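LytB (Plasmodium falciparum, PDB 4N7B) reduces (E)-4-hydroxy-3-methylbut-2-enyl diphosphate to isopentenyl and dimethylallyl diphosphate at an iron-sulfur cluster, the last step of the DOXP/MEP isoprenoid pathway. Local coordinates at residues Arg228-Cys231 against Lys232-Arg236; Thr481-Ala484 against Ser485-Glu488. All coordinates share one frame; numbering follows the deposited sequence.

Contact 1. Residues Arg228-Cys231 against Lys232-Arg236; sequences RGFC and KGVSR. With F3S (Fe3-s4 cluster), chain B.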
ATOM      1  N   ARG A 228       0.119 -12.092   5.409  1.00 22.11           N
ATOM      2  CA  ARG A 228      -0.269 -11.806   4.045  1.00 17.33           C
ATOM      3  C   ARG A 228      -1.542 -11.009   4.113  1.00 26.03           C
ATOM      4  O   ARG A 228      -2.132 -10.873   5.188  1.00 24.48           O
ATOM      5  CB  ARG A 228      -0.575 -13.098   3.286  1.00 20.74           C
ATOM      6  CG  ARG A 228      -1.766 -13.894   3.901  1.00 20.03           C
ATOM      7  CD  ARG A 228      -2.123 -15.109   3.032  1.00 26.73           C
ATOM      8  NE  ARG A 228      -3.318 -15.794   3.502  1.00 19.97           N
ATOM      9  CZ  ARG A 228      -3.323 -16.696   4.484  1.00 24.51           C
ATOM     10  NH1 ARG A 228      -2.195 -17.039   5.081  1.00 19.12           N
ATOM     11  NH2 ARG A 228      -4.456 -17.265   4.876  1.00 21.10           N
ATOM     12  N   GLY A 229      -2.014 -10.534   2.962  1.00 23.12           N
ATOM     13  CA  GLY A 229      -3.369  -9.997   2.901  1.00 22.75           C
ATOM     14  C   GLY A 229      -3.542  -8.695   3.667  1.00 22.85           C
ATOM     15  O   GLY A 229      -2.559  -8.001   3.977  1.00 28.96           O
ATOM     16  N   PHE A 230      -4.797  -8.362   3.960  1.00 21.46           N
ATOM     17  CA  PHE A 230      -5.164  -7.048   4.501  1.00 22.65           C
ATOM     18  C   PHE A 230      -4.210  -6.561   5.597  1.00 29.28           C
ATOM     19  O   PHE A 230      -3.917  -7.270   6.559  1.00 31.01           O
ATOM     20  CB  PHE A 230      -6.592  -7.065   5.067  1.00 24.41           C
ATOM     21  CG  PHE A 230      -7.685  -6.871   4.032  1.00 26.74           C
ATOM     22  CD1 PHE A 230      -7.400  -6.878   2.677  1.00 26.24           C
ATOM     23  CD2 PHE A 230      -9.002  -6.679   4.428  1.00 24.02           C
ATOM     24  CE1 PHE A 230      -8.405  -6.704   1.742  1.00 23.65           C
ATOM     25  CE2 PHE A 230     -10.009  -6.496   3.499  1.00 26.83           C
ATOM     26  CZ  PHE A 230      -9.714  -6.515   2.157  1.00 28.75           C
ATOM     27  N   CYS A 231      -3.732  -5.331   5.444  1.00 20.54           N
ATOM     28  CA  CYS A 231      -3.051  -4.641   6.528  1.00 18.01           C
ATOM     29  C   CYS A 231      -4.125  -3.854   7.274  1.00 20.35           C
ATOM     30  O   CYS A 231      -5.301  -3.828   6.868  1.00 18.90           O
ATOM     31  CB  CYS A 231      -1.996  -3.688   5.948  1.00 20.92           C
ATOM     32  SG  CYS A 231      -2.770  -2.399   4.940  1.00 29.48           S
ATOM     33  N   LYS A 232      -3.727  -3.188   8.345  1.00 25.01           N
ATOM     34  CA  LYS A 232      -4.678  -2.407   9.114  1.00 22.07           C
ATOM     35  C   LYS A 232      -5.106  -1.115   8.402  1.00 31.17           C
ATOM     36  O   LYS A 232      -6.231  -0.649   8.579  1.00 27.67           O
ATOM     37  CB  LYS A 232      -4.087  -2.090  10.479  1.00 27.25           C
ATOM     38  CG  LYS A 232      -5.086  -1.471  11.471  1.00 32.87           C
ATOM     39  CD  LYS A 232      -6.252  -2.393  11.761  1.00 30.86           C
ATOM     40  CE  LYS A 232      -7.176  -1.806  12.836  1.00 38.42           C
ATOM     41  NZ  LYS A 232      -8.361  -2.685  13.073  1.00 37.26           N
ATOM     42  N   GLY A 233      -4.227  -0.524   7.592  1.00 34.38           N
ATOM     43  CA  GLY A 233      -4.588   0.704   6.899  1.00 23.60           C
ATOM     44  C   GLY A 233      -5.718   0.419   5.928  1.00 26.45           C
ATOM     45  O   GLY A 233      -6.666   1.200   5.756  1.00 29.15           O
ATOM     46  N   VAL A 234      -5.630  -0.737   5.290  1.00 24.78           N
ATOM     47  CA  VAL A 234      -6.638  -1.139   4.320  1.00 25.01           C
ATOM     48  C   VAL A 234      -7.941  -1.483   5.015  1.00 28.44           C
ATOM     49  O   VAL A 234      -9.001  -1.009   4.595  1.00 30.78           O
ATOM     50  CB  VAL A 234      -6.126  -2.316   3.448  1.00 25.09           C
ATOM     51  CG1 VAL A 234      -7.267  -3.085   2.810  1.00 24.74           C
ATOM     52  CG2 VAL A 234      -5.164  -1.775   2.368  1.00 25.82           C
ATOM     53  N   SER A 235      -7.897  -2.275   6.087  1.00 26.36           N
ATOM     54  CA  SER A 235      -9.162  -2.655   6.738  1.00 28.81           C
ATOM     55  C   SER A 235      -9.838  -1.408   7.310  1.00 29.57           C
ATOM     56  O   SER A 235     -11.042  -1.237   7.180  1.00 27.89           O
ATOM     57  CB  SER A 235      -8.964  -3.731   7.810  1.00 26.15           C
ATOM     58  OG  SER A 235      -8.025  -3.307   8.778  1.00 30.49           O
ATOM     59  N   ARG A 236      -9.054  -0.513   7.900  1.00 31.48           N
ATOM     60  CA  ARG A 236      -9.580   0.760   8.382  1.00 31.66           C
ATOM     61  C   ARG A 236     -10.233   1.595   7.278  1.00 35.26           C
ATOM     62  O   ARG A 236     -11.288   2.198   7.463  1.00 31.36           O
ATOM     63  CB  ARG A 236      -8.450   1.555   9.012  1.00 30.13           C
ATOM     64  CG  ARG A 236      -8.823   2.937   9.505  1.00 30.15           C
ATOM     65  CD  ARG A 236      -7.623   3.511  10.255  1.00 35.08           C
ATOM     66  NE  ARG A 236      -7.802   4.891  10.707  1.00 33.37           N
ATOM     67  CZ  ARG A 236      -7.457   5.973  10.012  1.00 36.31           C
ATOM     68  NH1 ARG A 236      -6.949   5.854   8.793  1.00 35.69           N
ATOM     69  NH2 ARG A 236      -7.633   7.186  10.532  1.00 38.95           N
TER
HETATM   70 FE1  F3S B 401      -1.223  -0.725   4.588  1.00 26.99          FE
HETATM   71 FE3  F3S B 401      -0.741   1.710   5.635  1.00 26.63          FE
HETATM   72 FE4  F3S B 401       1.254   0.082   4.868  1.00 26.91          FE
HETATM   73  S1  F3S B 401      -2.182   1.173   4.059  1.00 24.12           S
HETATM   74  S2  F3S B 401       0.457  -1.138   3.187  1.00 27.48           S
HETATM   75  S3  F3S B 401      -0.202  -0.226   6.503  1.00 22.68           S
HETATM   76  S4  F3S B 401       1.159   2.266   4.635  1.00 30.32           S
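Cys231 caps the helix that begins at Lys232 and at the same time binds the iron-sulfur cluster, its CB already 3.4 Å from iron FE1. From CB the side chain turns to place SG between the backbone N and the carbonyl carbon (chi1 63°), a rotation that brings the sulfur over the first helical turn. There Cys231 SG ligates iron FE1 of the 3Fe-4S cluster at 2.3 Å and accepts the N-H of Val234 at an SG-N distance of 3.3 Å, with 154° at the hydrogen. The thiolate is thus both metal ligand and N-cap acceptor; this N-H, together with the helix N-terminus, would be expected to stabilise its negative charge. Val234 CG2 packs against Cys231 SG at 3.6 Å. The Cys231 carbonyl starts the helical bonding, with Ser235 N donating to Cys231 O over 3.1 Å. Gly233 passes close to the cluster, its CA 3.8 Å from S1. Beyond the cap, Val234 CG1 lies over one face of the Phe230 ring in a CH-pi contact, 3.9 Å from the ring centroid and 14° off the normal. Loop 228-231 leads from strand 221-226 into helix 232-247, whose first turn is 232-236; helix 414-427 packs on Cys231 through Tyr414 and Ala415, and the Tyr414 hydroxyl is hydrogen-bonded to Lys232 N.

Contact 2. Residues Thr481-Ala484 against Ser485-Glu488; sequences TSAA and STPE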
ATOM      1  N   THR A 481       1.242 -16.192  -1.346  1.00 19.30           N
ATOM      2  CA  THR A 481       0.976 -15.062  -0.471  1.00 19.00           C
ATOM      3  C   THR A 481       0.028 -14.063  -1.129  1.00 19.38           C
ATOM      4  O   THR A 481      -0.496 -14.323  -2.204  1.00 21.19           O
ATOM      5  CB  THR A 481       2.260 -14.360  -0.034  1.00 25.32           C
ATOM      6  OG1 THR A 481       1.929 -13.387   0.965  1.00 24.49           O
ATOM      7  CG2 THR A 481       2.911 -13.671  -1.177  1.00 28.07           C
ATOM      8  N   SER A 482      -0.197 -12.922  -0.499  1.00 19.31           N
ATOM      9  CA  SER A 482      -1.129 -11.963  -1.049  1.00 19.84           C
ATOM     10  C   SER A 482      -0.781 -10.578  -0.558  1.00 19.82           C
ATOM     11  O   SER A 482      -0.193 -10.418   0.509  1.00 25.64           O
ATOM     12  CB  SER A 482      -2.566 -12.324  -0.654  1.00 26.38           C
ATOM     13  OG  SER A 482      -2.691 -12.325   0.760  1.00 22.78           O
ATOM     14  N   ALA A 483      -1.137  -9.583  -1.360  1.00 23.72           N
ATOM     15  CA  ALA A 483      -0.798  -8.200  -1.081  1.00 24.27           C
ATOM     16  C   ALA A 483      -1.649  -7.623   0.035  1.00 25.00           C
ATOM     17  O   ALA A 483      -2.641  -8.220   0.455  1.00 28.14           O
ATOM     18  CB  ALA A 483      -0.975  -7.377  -2.324  1.00 26.81           C
ATOM     19  N   ALA A 484      -1.258  -6.441   0.494  1.00 25.03           N
ATOM     20  CA  ALA A 484      -1.897  -5.807   1.633  1.00 25.75           C
ATOM     21  C   ALA A 484      -3.312  -5.327   1.342  1.00 28.89           C
ATOM     22  O   ALA A 484      -4.027  -4.927   2.256  1.00 28.15           O
ATOM     23  CB  ALA A 484      -1.033  -4.635   2.130  1.00 28.91           C
ATOM     24  N   SER A 485      -3.714  -5.359   0.078  1.00 27.11           N
ATOM     25  CA  SER A 485      -5.021  -4.853  -0.347  1.00 26.06           C
ATOM     26  C   SER A 485      -5.906  -6.007  -0.803  1.00 23.75           C
ATOM     27  O   SER A 485      -7.030  -5.792  -1.243  1.00 30.93           O
ATOM     28  CB  SER A 485      -4.865  -3.869  -1.516  1.00 29.43           C
ATOM     29  OG  SER A 485      -3.832  -4.328  -2.416  1.00 38.30           O
ATOM     30  N   THR A 486      -5.403  -7.233  -0.705  1.00 26.12           N
ATOM     31  CA  THR A 486      -6.099  -8.417  -1.251  1.00 25.76           C
ATOM     32  C   THR A 486      -7.040  -9.150  -0.252  1.00 28.13           C
ATOM     33  O   THR A 486      -6.597  -9.632   0.795  1.00 28.33           O
ATOM     34  CB  THR A 486      -5.077  -9.439  -1.779  1.00 25.12           C
ATOM     35  OG1 THR A 486      -4.225  -8.804  -2.740  1.00 31.66           O
ATOM     36  CG2 THR A 486      -5.786 -10.592  -2.444  1.00 25.26           C
ATOM     37  N   PRO A 487      -8.337  -9.264  -0.596  1.00 33.54           N
ATOM     38  CA  PRO A 487      -9.298  -9.974   0.263  1.00 32.58           C
ATOM     39  C   PRO A 487      -8.939 -11.436   0.442  1.00 29.54           C
ATOM     40  O   PRO A 487      -8.535 -12.088  -0.517  1.00 26.71           O
ATOM     41  CB  PRO A 487     -10.625  -9.838  -0.488  1.00 32.37           C
ATOM     42  CG  PRO A 487     -10.420  -8.704  -1.446  1.00 32.31           C
ATOM     43  CD  PRO A 487      -8.970  -8.712  -1.804  1.00 31.18           C
ATOM     44  N   GLU A 488      -9.099 -11.938   1.665  1.00 23.60           N
ATOM     45  CA  GLU A 488      -8.663 -13.288   2.035  1.00 23.00           C
ATOM     46  C   GLU A 488      -9.405 -14.328   1.193  1.00 26.44           C
ATOM     47  O   GLU A 488      -8.805 -15.332   0.790  1.00 27.87           O
ATOM     48  CB  GLU A 488      -8.862 -13.544   3.536  1.00 29.52           C
ATOM     49  CG  GLU A 488      -8.467 -14.963   4.008  1.00 27.60           C
ATOM     50  CD  GLU A 488      -7.012 -15.343   3.654  1.00 35.94           C
ATOM     51  OE1 GLU A 488      -6.693 -16.551   3.652  1.00 34.74           O
ATOM     52  OE2 GLU A 488      -6.185 -14.449   3.375  1.00 29.92           O
TER
HETATM   53  O   HOH W   1      -5.522 -12.444   1.437  1.00 32.55           O
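Ser485 follows Ala484 round a type I beta turn that spans Ala483 to Thr486 and ends strand 477-482. Its hydroxyl makes a weak hydrogen bond to His260 O, and Ser485 probably helps bind the diphosphate substrate, as in related enzymes. Thr486 closes the turn, its N donating to Ala483 O at 3.2 Å. The bond is nearly straight at the hydrogen (163°), yet the donor stands above the carbonyl plane, 63° out of it. With OG1 anti to the carbonyl carbon (chi1 -55°), the Thr486 side chain folds back over the start of the turn: OG1 comes within 3.6 Å of Ala483 CB and is hydrogen-bonded to Val436 O, while CG2 sits 4.1 Å from Ser482 CB. Pro487 then takes the N-cap position before helix 488-499. Glu488 opens that helix, and its OE2 accepts from a water 2.9 Å away. The same water donates to Thr486 O and accepts from Ser482 OG, tying strand end, turn and helix start together. Strand 432-436 flanks the segment, pairing with Thr481 and Ala483 through backbone bonds, and helix 442-452 brings Asn443 and Ala444 against the Ala483 side chain.

How the contacts relate
Contacts 1 and 2 lie far apart along the chain, contact 1 first, but touch in space, their centres about 8 Å apart. Contact 1 follows strand 221-226, and contact 2 begins in the last residues of its neighbour 477-482 in the same parallel sheet; each leads into a helix. Arg228 NH2 and Glu488 OE1 form a salt bridge of 2.6 Å. A probable hydrogen bond of 3.1 Å joins Gly229 N to Ser482 O. Nearer the cluster, Val234 CG2 packs 3.4 Å from Ala484 O. Contact 1 supplies Cys231, one of the cluster's three cysteine ligands, with Cys315 and Cys413; contact 2 brings Ala484 to the cluster and Ser485 to the probable substrate site.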